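Local coordinates for DNA damage response protein Rtt109, putative (Neosartorya fumigata, PDB 5ZB9) that probably transfers acetyl groups from acetyl-CoA to lysines of histone H3, as a fungal Rtt109-type histone acetyltransferase, at residues W168-I173 and P233-S238; P175-Y180 and L319-N324; L207-C212 and R218-I223. All blocks are in the same frame, centred on the assembly; numbering follows the deposited sequence.

Interaction 1: residues W168-I173 and P233-S238; sequences WWCRVI and PRWLNS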
loop_
_atom_site.group_PDB
_atom_site.type_symbol
_atom_site.label_atom_id
_atom_site.label_comp_id
_atom_site.label_asym_id
_atom_site.label_seq_id
_atom_site.Cartn_x
_atom_site.Cartn_y
_atom_site.Cartn_z
ATOM N N TRP A 168 -1.409 11.753 -7.227
ATOM C CA TRP A 168 -0.237 11.776 -6.352
ATOM C C TRP A 168 0.306 10.362 -6.135
ATOM O O TRP A 168 1.497 10.108 -6.306
ATOM C CB TRP A 168 -0.590 12.431 -5.010
ATOM C CG TRP A 168 0.579 12.692 -4.097
ATOM C CD1 TRP A 168 1.419 13.773 -4.119
ATOM C CD2 TRP A 168 1.027 11.862 -3.010
ATOM N NE1 TRP A 168 2.361 13.662 -3.120
ATOM C CE2 TRP A 168 2.141 12.502 -2.426
ATOM C CE3 TRP A 168 0.594 10.646 -2.479
ATOM C CZ2 TRP A 168 2.820 11.967 -1.340
ATOM C CZ3 TRP A 168 1.274 10.111 -1.393
ATOM C CH2 TRP A 168 2.372 10.772 -0.835
ATOM N N TRP A 169 -0.582 9.443 -5.780
ATOM C CA TRP A 169 -0.186 8.069 -5.513
ATOM C C TRP A 169 0.356 7.377 -6.755
ATOM O O TRP A 169 1.261 6.558 -6.662
ATOM C CB TRP A 169 -1.359 7.275 -4.932
ATOM C CG TRP A 169 -1.484 7.441 -3.447
ATOM C CD1 TRP A 169 -2.520 8.014 -2.766
ATOM C CD2 TRP A 169 -0.523 7.048 -2.461
ATOM N NE1 TRP A 169 -2.268 7.985 -1.419
ATOM C CE2 TRP A 169 -1.051 7.394 -1.205
ATOM C CE3 TRP A 169 0.731 6.428 -2.521
ATOM C CZ2 TRP A 169 -0.370 7.136 -0.017
ATOM C CZ3 TRP A 169 1.402 6.175 -1.350
ATOM C CH2 TRP A 169 0.856 6.531 -0.112
ATOM N N CYS A 170 -0.182 7.707 -7.923
ATOM C CA CYS A 170 0.385 7.164 -9.154
ATOM C C CYS A 170 1.818 7.666 -9.363
ATOM O O CYS A 170 2.670 6.907 -9.825
ATOM C CB CYS A 170 -0.493 7.507 -10.355
ATOM S SG CYS A 170 -2.098 6.666 -10.316
ATOM N N ARG A 171 2.095 8.921 -8.995
ATOM C CA ARG A 171 3.438 9.476 -9.135
ATOM C C ARG A 171 4.396 8.842 -8.130
ATOM O O ARG A 171 5.592 8.764 -8.367
ATOM C CB ARG A 171 3.416 10.999 -8.973
ATOM C CG ARG A 171 2.814 11.753 -10.163
ATOM C CD ARG A 171 2.985 13.262 -10.010
ATOM N NE ARG A 171 2.261 13.772 -8.848
ATOM C CZ ARG A 171 1.086 14.392 -8.908
ATOM N NH1 ARG A 171 0.502 14.807 -7.794
ATOM N NH2 ARG A 171 0.502 14.600 -10.082
ATOM N N VAL A 172 3.865 8.380 -7.005
ATOM C CA VAL A 172 4.671 7.656 -6.027
ATOM C C VAL A 172 5.084 6.300 -6.595
ATOM O O VAL A 172 6.233 5.866 -6.475
ATOM C CB VAL A 172 3.902 7.432 -4.708
ATOM C CG1 VAL A 172 4.615 6.413 -3.832
ATOM C CG2 VAL A 172 3.694 8.752 -3.967
ATOM N N ILE A 173 4.115 5.640 -7.216
ATOM C CA ILE A 173 4.281 4.301 -7.763
ATOM C C ILE A 173 5.124 4.279 -9.052
ATOM O O ILE A 173 5.901 3.350 -9.271
ATOM C CB ILE A 173 2.876 3.677 -8.007
ATOM C CG1 ILE A 173 2.258 3.302 -6.659
ATOM C CG2 ILE A 173 2.923 2.471 -8.945
ATOM C CD1 ILE A 173 3.161 2.452 -5.808
ATOM N N PRO A 233 2.337 -1.116 -22.649
ATOM C CA PRO A 233 1.940 -0.063 -21.704
ATOM C C PRO A 233 2.356 -0.414 -20.279
ATOM O O PRO A 233 2.424 -1.595 -19.921
ATOM C CB PRO A 233 0.412 -0.011 -21.847
ATOM C CG PRO A 233 0.035 -1.395 -22.301
ATOM C CD PRO A 233 1.182 -1.887 -23.147
ATOM N N ARG A 234 2.665 0.605 -19.485
ATOM C CA ARG A 234 3.047 0.387 -18.099
ATOM C C ARG A 234 1.875 0.717 -17.166
ATOM O O ARG A 234 1.847 0.269 -16.019
ATOM C CB ARG A 234 4.275 1.225 -17.743
ATOM C CG ARG A 234 5.413 1.182 -18.771
ATOM C CD ARG A 234 5.915 -0.236 -19.056
ATOM N NE ARG A 234 6.244 -1.001 -17.853
ATOM C CZ ARG A 234 7.384 -0.883 -17.184
ATOM N NH1 ARG A 234 8.296 -0.021 -17.591
ATOM N NH2 ARG A 234 7.613 -1.618 -16.106
ATOM N N TRP A 235 0.916 1.502 -17.664
ATOM C CA TRP A 235 -0.317 1.789 -16.929
ATOM C C TRP A 235 -1.535 1.265 -17.680
ATOM O O TRP A 235 -1.713 1.531 -18.868
ATOM C CB TRP A 235 -0.461 3.290 -16.671
ATOM C CG TRP A 235 0.539 3.777 -15.672
ATOM C CD1 TRP A 235 1.813 4.188 -15.925
ATOM C CD2 TRP A 235 0.361 3.870 -14.253
ATOM N NE1 TRP A 235 2.439 4.540 -14.754
ATOM C CE2 TRP A 235 1.567 4.358 -13.714
ATOM C CE3 TRP A 235 -0.704 3.597 -13.390
ATOM C CZ2 TRP A 235 1.740 4.579 -12.348
ATOM C CZ3 TRP A 235 -0.531 3.816 -12.027
ATOM C CH2 TRP A 235 0.682 4.301 -11.523
ATOM N N LEU A 236 -2.370 0.510 -16.977
ATOM C CA LEU A 236 -3.568 -0.063 -17.573
ATOM C C LEU A 236 -4.773 0.258 -16.718
ATOM O O LEU A 236 -4.702 0.195 -15.492
ATOM C CB LEU A 236 -3.431 -1.574 -17.725
ATOM C CG LEU A 236 -2.489 -2.072 -18.814
ATOM C CD1 LEU A 236 -2.389 -3.580 -18.774
ATOM C CD2 LEU A 236 -2.987 -1.610 -20.158
ATOM N N ASN A 237 -5.881 0.599 -17.368
ATOM C CA ASN A 237 -7.137 0.827 -16.671
ATOM C C ASN A 237 -7.919 -0.474 -16.525
ATOM O O ASN A 237 -8.921 -0.678 -17.197
ATOM C CB ASN A 237 -7.972 1.883 -17.409
ATOM C CG ASN A 237 -9.325 2.142 -16.751
ATOM O OD1 ASN A 237 -10.294 2.486 -17.428
ATOM N ND2 ASN A 237 -9.400 1.968 -15.433
ATOM N N SER A 238 -7.460 -1.356 -15.647
ATOM C CA SER A 238 -8.200 -2.582 -15.367
ATOM C C SER A 238 -7.745 -3.239 -14.069
ATOM O O SER A 238 -6.838 -2.755 -13.399
ATOM C CB SER A 238 -8.061 -3.570 -16.532
ATOM O OG SER A 238 -6.701 -3.761 -16.873
#

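Interaction 2: residues P175-Y180 and L319-N324; sequences PILREY and LWLVIN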
loop_
_atom_site.group_PDB
_atom_site.type_symbol
_atom_site.label_atom_id
_atom_site.label_comp_id
_atom_site.label_asym_id
_atom_site.label_seq_id
_atom_site.Cartn_x
_atom_site.Cartn_y
_atom_site.Cartn_z
ATOM N N PRO A 175 7.933 5.599 -10.366
ATOM C CA PRO A 175 9.361 5.250 -10.425
ATOM C C PRO A 175 9.663 3.833 -9.946
ATOM O O PRO A 175 10.645 3.232 -10.392
ATOM C CB PRO A 175 10.015 6.279 -9.497
ATOM C CG PRO A 175 9.038 7.384 -9.397
ATOM C CD PRO A 175 7.699 6.723 -9.444
ATOM N N ILE A 176 8.845 3.303 -9.045
ATOM C CA ILE A 176 9.017 1.917 -8.634
ATOM C C ILE A 176 8.731 1.021 -9.821
ATOM O O ILE A 176 9.518 0.130 -10.147
ATOM C CB ILE A 176 8.089 1.530 -7.484
ATOM C CG1 ILE A 176 8.244 2.508 -6.328
ATOM C CG2 ILE A 176 8.381 0.112 -7.029
ATOM C CD1 ILE A 176 7.441 2.128 -5.111
ATOM N N LEU A 177 7.591 1.286 -10.457
ATOM C CA LEU A 177 7.144 0.567 -11.641
ATOM C C LEU A 177 8.240 0.509 -12.700
ATOM O O LEU A 177 8.502 -0.539 -13.278
ATOM C CB LEU A 177 5.882 1.235 -12.211
ATOM C CG LEU A 177 5.441 0.928 -13.652
ATOM C CD1 LEU A 177 4.963 -0.500 -13.824
ATOM C CD2 LEU A 177 4.363 1.907 -14.096
ATOM N N ARG A 178 8.900 1.638 -12.928
ATOM C CA ARG A 178 9.793 1.765 -14.066
ATOM C C ARG A 178 11.229 1.321 -13.794
ATOM O O ARG A 178 12.105 1.510 -14.629
ATOM C CB ARG A 178 9.765 3.205 -14.569
ATOM C CG ARG A 178 8.421 3.543 -15.165
ATOM C CD ARG A 178 8.398 4.900 -15.792
ATOM N NE ARG A 178 7.043 5.265 -16.183
ATOM C CZ ARG A 178 6.471 4.884 -17.316
ATOM N NH1 ARG A 178 7.142 4.127 -18.174
ATOM N NH2 ARG A 178 5.228 5.264 -17.592
ATOM N N GLU A 179 11.462 0.726 -12.629
ATOM C CA GLU A 179 12.720 0.041 -12.368
ATOM C C GLU A 179 12.662 -1.373 -12.932
ATOM O O GLU A 179 13.667 -2.075 -12.973
ATOM C CB GLU A 179 13.023 0.004 -10.869
ATOM C CG GLU A 179 13.710 1.266 -10.358
ATOM C CD GLU A 179 15.009 1.565 -11.099
ATOM O OE1 GLU A 179 14.981 2.376 -12.056
ATOM O OE2 GLU A 179 16.060 0.987 -10.726
ATOM N N TYR A 180 11.472 -1.780 -13.368
ATOM C CA TYR A 180 11.240 -3.125 -13.881
ATOM C C TYR A 180 10.967 -3.110 -15.375
ATOM O O TYR A 180 10.671 -2.063 -15.956
ATOM C CB TYR A 180 10.074 -3.780 -13.147
ATOM C CG TYR A 180 10.311 -3.940 -11.663
ATOM C CD1 TYR A 180 9.886 -2.973 -10.762
ATOM C CD2 TYR A 180 10.961 -5.059 -11.165
ATOM C CE1 TYR A 180 10.105 -3.118 -9.407
ATOM C CE2 TYR A 180 11.185 -5.210 -9.818
ATOM C CZ TYR A 180 10.758 -4.239 -8.940
ATOM O OH TYR A 180 10.985 -4.398 -7.585
ATOM N N LEU A 319 -5.376 0.995 -6.783
ATOM C CA LEU A 319 -4.123 0.815 -7.491
ATOM C C LEU A 319 -3.449 -0.524 -7.163
ATOM O O LEU A 319 -3.332 -0.907 -5.998
ATOM C CB LEU A 319 -3.196 1.974 -7.159
ATOM C CG LEU A 319 -1.916 2.089 -7.963
ATOM C CD1 LEU A 319 -2.290 2.357 -9.397
ATOM C CD2 LEU A 319 -1.098 3.234 -7.441
ATOM N N TRP A 320 -3.024 -1.238 -8.200
ATOM C CA TRP A 320 -2.248 -2.456 -8.019
ATOM C C TRP A 320 -1.011 -2.385 -8.895
ATOM O O TRP A 320 -1.111 -2.277 -10.117
ATOM C CB TRP A 320 -3.067 -3.710 -8.360
ATOM C CG TRP A 320 -4.396 -3.744 -7.684
ATOM C CD1 TRP A 320 -4.675 -4.232 -6.438
ATOM C CD2 TRP A 320 -5.634 -3.249 -8.206
ATOM N NE1 TRP A 320 -6.008 -4.079 -6.159
ATOM C CE2 TRP A 320 -6.620 -3.478 -7.225
ATOM C CE3 TRP A 320 -6.004 -2.637 -9.408
ATOM C CZ2 TRP A 320 -7.955 -3.111 -7.406
ATOM C CZ3 TRP A 320 -7.334 -2.279 -9.592
ATOM C CH2 TRP A 320 -8.292 -2.517 -8.594
ATOM N N LEU A 321 0.155 -2.409 -8.264
ATOM C CA LEU A 321 1.393 -2.557 -8.997
ATOM C C LEU A 321 1.796 -4.018 -8.919
ATOM O O LEU A 321 2.095 -4.525 -7.834
ATOM C CB LEU A 321 2.485 -1.654 -8.426
ATOM C CG LEU A 321 3.888 -1.919 -8.977
ATOM C CD1 LEU A 321 3.958 -1.593 -10.473
ATOM C CD2 LEU A 321 4.919 -1.136 -8.187
ATOM N N VAL A 322 1.771 -4.710 -10.052
ATOM C CA VAL A 322 2.073 -6.142 -10.040
ATOM C C VAL A 322 3.454 -6.418 -10.631
ATOM O O VAL A 322 3.719 -6.129 -11.810
ATOM C CB VAL A 322 1.013 -6.963 -10.805
ATOM C CG1 VAL A 322 1.345 -8.448 -10.750
ATOM C CG2 VAL A 322 -0.374 -6.704 -10.232
ATOM N N ILE A 323 4.323 -6.979 -9.792
ATOM C CA ILE A 323 5.710 -7.246 -10.151
ATOM C C ILE A 323 5.958 -8.740 -10.366
ATOM O O ILE A 323 5.739 -9.554 -9.468
ATOM C CB ILE A 323 6.674 -6.721 -9.066
ATOM C CG1 ILE A 323 6.578 -5.195 -8.969
ATOM C CG2 ILE A 323 8.109 -7.174 -9.346
ATOM C CD1 ILE A 323 7.269 -4.601 -7.762
ATOM N N ASN A 324 6.414 -9.097 -11.561
ATOM C CA ASN A 324 6.722 -10.492 -11.855
ATOM C C ASN A 324 8.223 -10.696 -11.897
ATOM O O ASN A 324 8.898 -10.202 -12.799
ATOM C CB ASN A 324 6.074 -10.928 -13.170
ATOM C CG ASN A 324 4.558 -10.891 -13.104
ATOM O OD1 ASN A 324 3.944 -11.691 -12.407
ATOM N ND2 ASN A 324 3.949 -9.950 -13.822
#

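Interaction 3: residues L207-C212 and R218-I223; sequences LIVPGC and RGFFPI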
loop_
_atom_site.group_PDB
_atom_site.type_symbol
_atom_site.label_atom_id
_atom_site.label_comp_id
_atom_site.label_asym_id
_atom_site.label_seq_id
_atom_site.Cartn_x
_atom_site.Cartn_y
_atom_site.Cartn_z
ATOM N N LEU A 207 -4.861 0.584 -12.596
ATOM C CA LEU A 207 -5.648 1.584 -11.899
ATOM C C LEU A 207 -7.111 1.499 -12.286
ATOM O O LEU A 207 -7.444 1.417 -13.465
ATOM C CB LEU A 207 -5.117 2.991 -12.189
ATOM C CG LEU A 207 -5.970 4.110 -11.579
ATOM C CD1 LEU A 207 -5.842 4.117 -10.060
ATOM C CD2 LEU A 207 -5.655 5.485 -12.179
ATOM N N ILE A 208 -7.982 1.513 -11.284
ATOM C CA ILE A 208 -9.415 1.600 -11.516
ATOM C C ILE A 208 -10.026 2.708 -10.661
ATOM O O ILE A 208 -9.821 2.762 -9.451
ATOM C CB ILE A 208 -10.121 0.271 -11.213
ATOM C CG1 ILE A 208 -9.895 -0.721 -12.354
ATOM C CG2 ILE A 208 -11.617 0.487 -11.030
ATOM C CD1 ILE A 208 -10.698 -2.000 -12.186
ATOM N N VAL A 209 -10.763 3.598 -11.308
ATOM C CA VAL A 209 -11.499 4.638 -10.612
ATOM C C VAL A 209 -12.960 4.528 -10.998
ATOM O O VAL A 209 -13.374 5.094 -12.004
ATOM C CB VAL A 209 -10.974 6.039 -10.969
ATOM C CG1 VAL A 209 -11.648 7.101 -10.112
ATOM C CG2 VAL A 209 -9.464 6.089 -10.815
ATOM N N PRO A 210 -13.743 3.778 -10.210
ATOM C CA PRO A 210 -15.161 3.530 -10.520
ATOM C C PRO A 210 -15.914 4.834 -10.763
ATOM O O PRO A 210 -15.796 5.760 -9.956
ATOM C CB PRO A 210 -15.683 2.819 -9.266
ATOM C CG PRO A 210 -14.460 2.237 -8.621
ATOM C CD PRO A 210 -13.351 3.212 -8.907
ATOM N N GLY A 211 -16.651 4.910 -11.869
ATOM C CA GLY A 211 -17.345 6.128 -12.245
ATOM C C GLY A 211 -16.638 6.852 -13.379
ATOM O O GLY A 211 -17.216 7.713 -14.036
ATOM N N CYS A 212 -15.377 6.507 -13.610
ATOM C CA CYS A 212 -14.598 7.146 -14.659
ATOM C C CYS A 212 -14.343 6.171 -15.786
ATOM O O CYS A 212 -13.937 5.033 -15.544
ATOM C CB CYS A 212 -13.268 7.671 -14.111
ATOM S SG CYS A 212 -13.416 9.008 -12.905
ATOM N N ARG A 218 -7.352 7.675 -17.786
ATOM C CA ARG A 218 -5.981 7.916 -18.248
ATOM C C ARG A 218 -5.494 9.293 -17.794
ATOM O O ARG A 218 -4.289 9.551 -17.738
ATOM C CB ARG A 218 -5.874 7.792 -19.772
ATOM C CG ARG A 218 -6.095 6.379 -20.293
ATOM C CD ARG A 218 -6.030 6.310 -21.820
ATOM N NE ARG A 218 -4.680 6.541 -22.329
ATOM C CZ ARG A 218 -4.268 7.679 -22.879
ATOM N NH1 ARG A 218 -5.108 8.699 -23.009
ATOM N NH2 ARG A 218 -3.019 7.798 -23.309
ATOM N N GLY A 219 -6.430 10.170 -17.449
ATOM C CA GLY A 219 -6.072 11.466 -16.903
ATOM C C GLY A 219 -5.314 11.348 -15.591
ATOM O O GLY A 219 -4.619 12.275 -15.187
ATOM N N PHE A 220 -5.441 10.206 -14.920
ATOM C CA PHE A 220 -4.774 10.025 -13.640
ATOM C C PHE A 220 -3.355 9.491 -13.815
ATOM O O PHE A 220 -2.537 9.602 -12.902
ATOM C CB PHE A 220 -5.578 9.084 -12.739
ATOM C CG PHE A 220 -6.934 9.610 -12.368
ATOM C CD1 PHE A 220 -7.061 10.717 -11.539
ATOM C CD2 PHE A 220 -8.085 8.997 -12.841
ATOM C CE1 PHE A 220 -8.314 11.212 -11.199
ATOM C CE2 PHE A 220 -9.339 9.486 -12.506
ATOM C CZ PHE A 220 -9.451 10.600 -11.683
ATOM N N PHE A 221 -3.070 8.914 -14.982
ATOM C CA PHE A 221 -1.754 8.330 -15.245
ATOM C C PHE A 221 -0.664 9.404 -15.252
ATOM O O PHE A 221 -0.912 10.530 -15.663
ATOM C CB PHE A 221 -1.738 7.580 -16.590
ATOM C CG PHE A 221 -2.651 6.376 -16.650
ATOM C CD1 PHE A 221 -3.292 5.897 -15.516
ATOM C CD2 PHE A 221 -2.859 5.715 -17.857
ATOM C CE1 PHE A 221 -4.123 4.789 -15.589
ATOM C CE2 PHE A 221 -3.691 4.607 -17.934
ATOM C CZ PHE A 221 -4.319 4.143 -16.806
ATOM N N PRO A 222 0.556 9.055 -14.818
ATOM C CA PRO A 222 1.685 9.994 -14.935
ATOM C C PRO A 222 2.015 10.306 -16.404
ATOM O O PRO A 222 1.768 9.466 -17.269
ATOM C CB PRO A 222 2.846 9.247 -14.268
ATOM C CG PRO A 222 2.222 8.100 -13.529
ATOM C CD PRO A 222 0.955 7.769 -14.224
ATOM N N ILE A 223 2.582 11.481 -16.678
ATOM C CA ILE A 223 2.852 11.898 -18.058
ATOM C C ILE A 223 3.861 10.974 -18.754
ATOM O O ILE A 223 3.885 10.875 -19.983
ATOM C CB ILE A 223 3.346 13.376 -18.118
ATOM C CG1 ILE A 223 3.527 13.845 -19.572
ATOM C CG2 ILE A 223 4.622 13.569 -17.310
ATOM C CD1 ILE A 223 2.284 13.661 -20.451
#

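Interaction 1: residues W168-I173 and P233-S238
Trp235 reaches from strand 235-236 to helix 162-177 and meets Cys170 and Ile173 with the outer atoms of its six-membered ring. Its CB leaves the strand in the direction of the helix; chi1 (-70°, CG anti to the carbonyl carbon) swings the indole out from the strand, and chi2 (86°) turns the six-membered ring to the helix. On the pyrrole side, NE1 gives its hydrogen to OD1 of Asp174, the residue just after the helical segment, and this bond helps to fix the rotation of the ring. Trp235 CZ2 lies 3.6 Å from the carbonyl O of Cys170. Trp235 CH2 is 3.6 Å from Cys170 CB and 3.9 Å from Ile173 CG2. Trp235 CZ3 is 3.7 Å from Cys170 SG, whose sulfur-aromatic approach is oblique, 48° off the ring normal. The indole is thus anchored at NE1 while its six-membered ring is buried against the helix. Pro222 packs on the same tryptophan, while Ile173 continues onto Val136 of strand 133-140. The contact therefore joins the short strand beside 202-208 to the helix that contributes Trp168 and Arg171, which bind CoA in another structure of this protein.

Interaction 2: residues P175-Y180 and L319-N324
Tyr180 and Ile323 cross at about a right angle, the isoleucine lying against the phenol ring with both of its branches. Ile323 CG2 sits over one face, 4.0 Å from the centroid of the Tyr180 ring and 25° off its normal, a CH-pi contact displaced toward the CE2 side. The longer branch reaches another part of the ring: Ile323 CD1 is 3.6 Å from Tyr180 CE1 and 3.7 Å from Tyr180 OH. The first torsion of Ile323 explains this division, since at -64° it sets CG2 anti to the backbone N and CG1 beside that N, spreading the two branches across the ring.

Two residues earlier on the strand, Leu321 is met by two neighbours, one on each of its methyls. Its CD1 lies 3.7 Å from Leu177 CD1, and its CD2 lies 3.9 Å from Ile176 CG2. The fork of Leu321 is thereby shared between the last two residues of helix 162-177, and both pairs of side chains run at a slant to each other. The type I turn from Leu177 to Tyr180, closed by Tyr180 N to Leu177 O at 3.2 Å, then brings the tyrosine round to Ile323, two residues farther along the strand.

Strand 317-324 is held on its two edges by strands 133-140 and 202-208; on helix 111-127, Ile176 touches Leu120 and Tyr180 touches Val124. No hydrogen bond or salt bridge spans the two segments. Across this contact the helix end and the turn after it meet the sheet by dispersion and CH-pi contacts, while directed bonds come from outside, as from Arg234 NH2 to the carbonyl O of Tyr180.

Interaction 3: residues L207-C212 and R218-I223
Two beta turns, one on each side of the short helix 214-218, fold the chain back after strand 202-208 and bring Phe220 and Phe221 against the end of that strand. The first turn is of type II, from Val209 to Cys212; the second, of type I, runs from Arg218 to Phe221 and is closed by Phe221 N to Arg218 O at 3.1 Å. Leu207 is shared by both aromatic residues through a single methyl. Its CD2 lies 3.6 Å from Phe220 CB, at the root of that side chain, and 3.8 Å from Phe221 CE1, where it comes in at the ring edge. With CG anti to the backbone N (chi1 175°) and chi2 at 70°, Leu207 extends this branch into the angle between the two phenylalanines. The ring of Phe220 reaches on to Val209 and Cys212. Val209 CG2 approaches it obliquely, 3.8 Å from Phe220 CE2. Cys212 SG lies 4.1 Å from the same Phe220 CE2, at the edge and practically in the ring plane, a sulfur-aromatic contact 5.4 Å from the centroid. The interface is wholly apolar, and no hydrogen bond links the two segments. Beyond it, Phe220 packs on Arg163, Ile166 and Lys167 of helix 162-177, while the ring of Phe221 meets that of Trp235 with the planes inclined by about 35°. Leu207 touches Leu319 on strand 317-324 and bonds through its backbone to Leu236, so the folded-back loop bridges the end of strand 202-208 and helix 162-177.

How the interactions relate
Along the chain, interactions 1 and 2 interleave: helix 162-177 supplies the first segment of interaction 1 and the start of that of interaction 2, and their second segments follow in the same order. Interaction 3 is nested inside the loops closed by both. The centres of interactions 1 and 2 are about 9 Å apart, those of 1 and 3 about 8 Å, and those of 2 and 3 about 16 Å, which places interaction 1 between the others. All three reach one mixed sheet, in which strand 202-208 lies between strands 235-236 and 317-324. Interactions 1 and 2 seat the helix bearing Trp168 and Arg171 on that sheet, and interaction 3 packs the loop next to them.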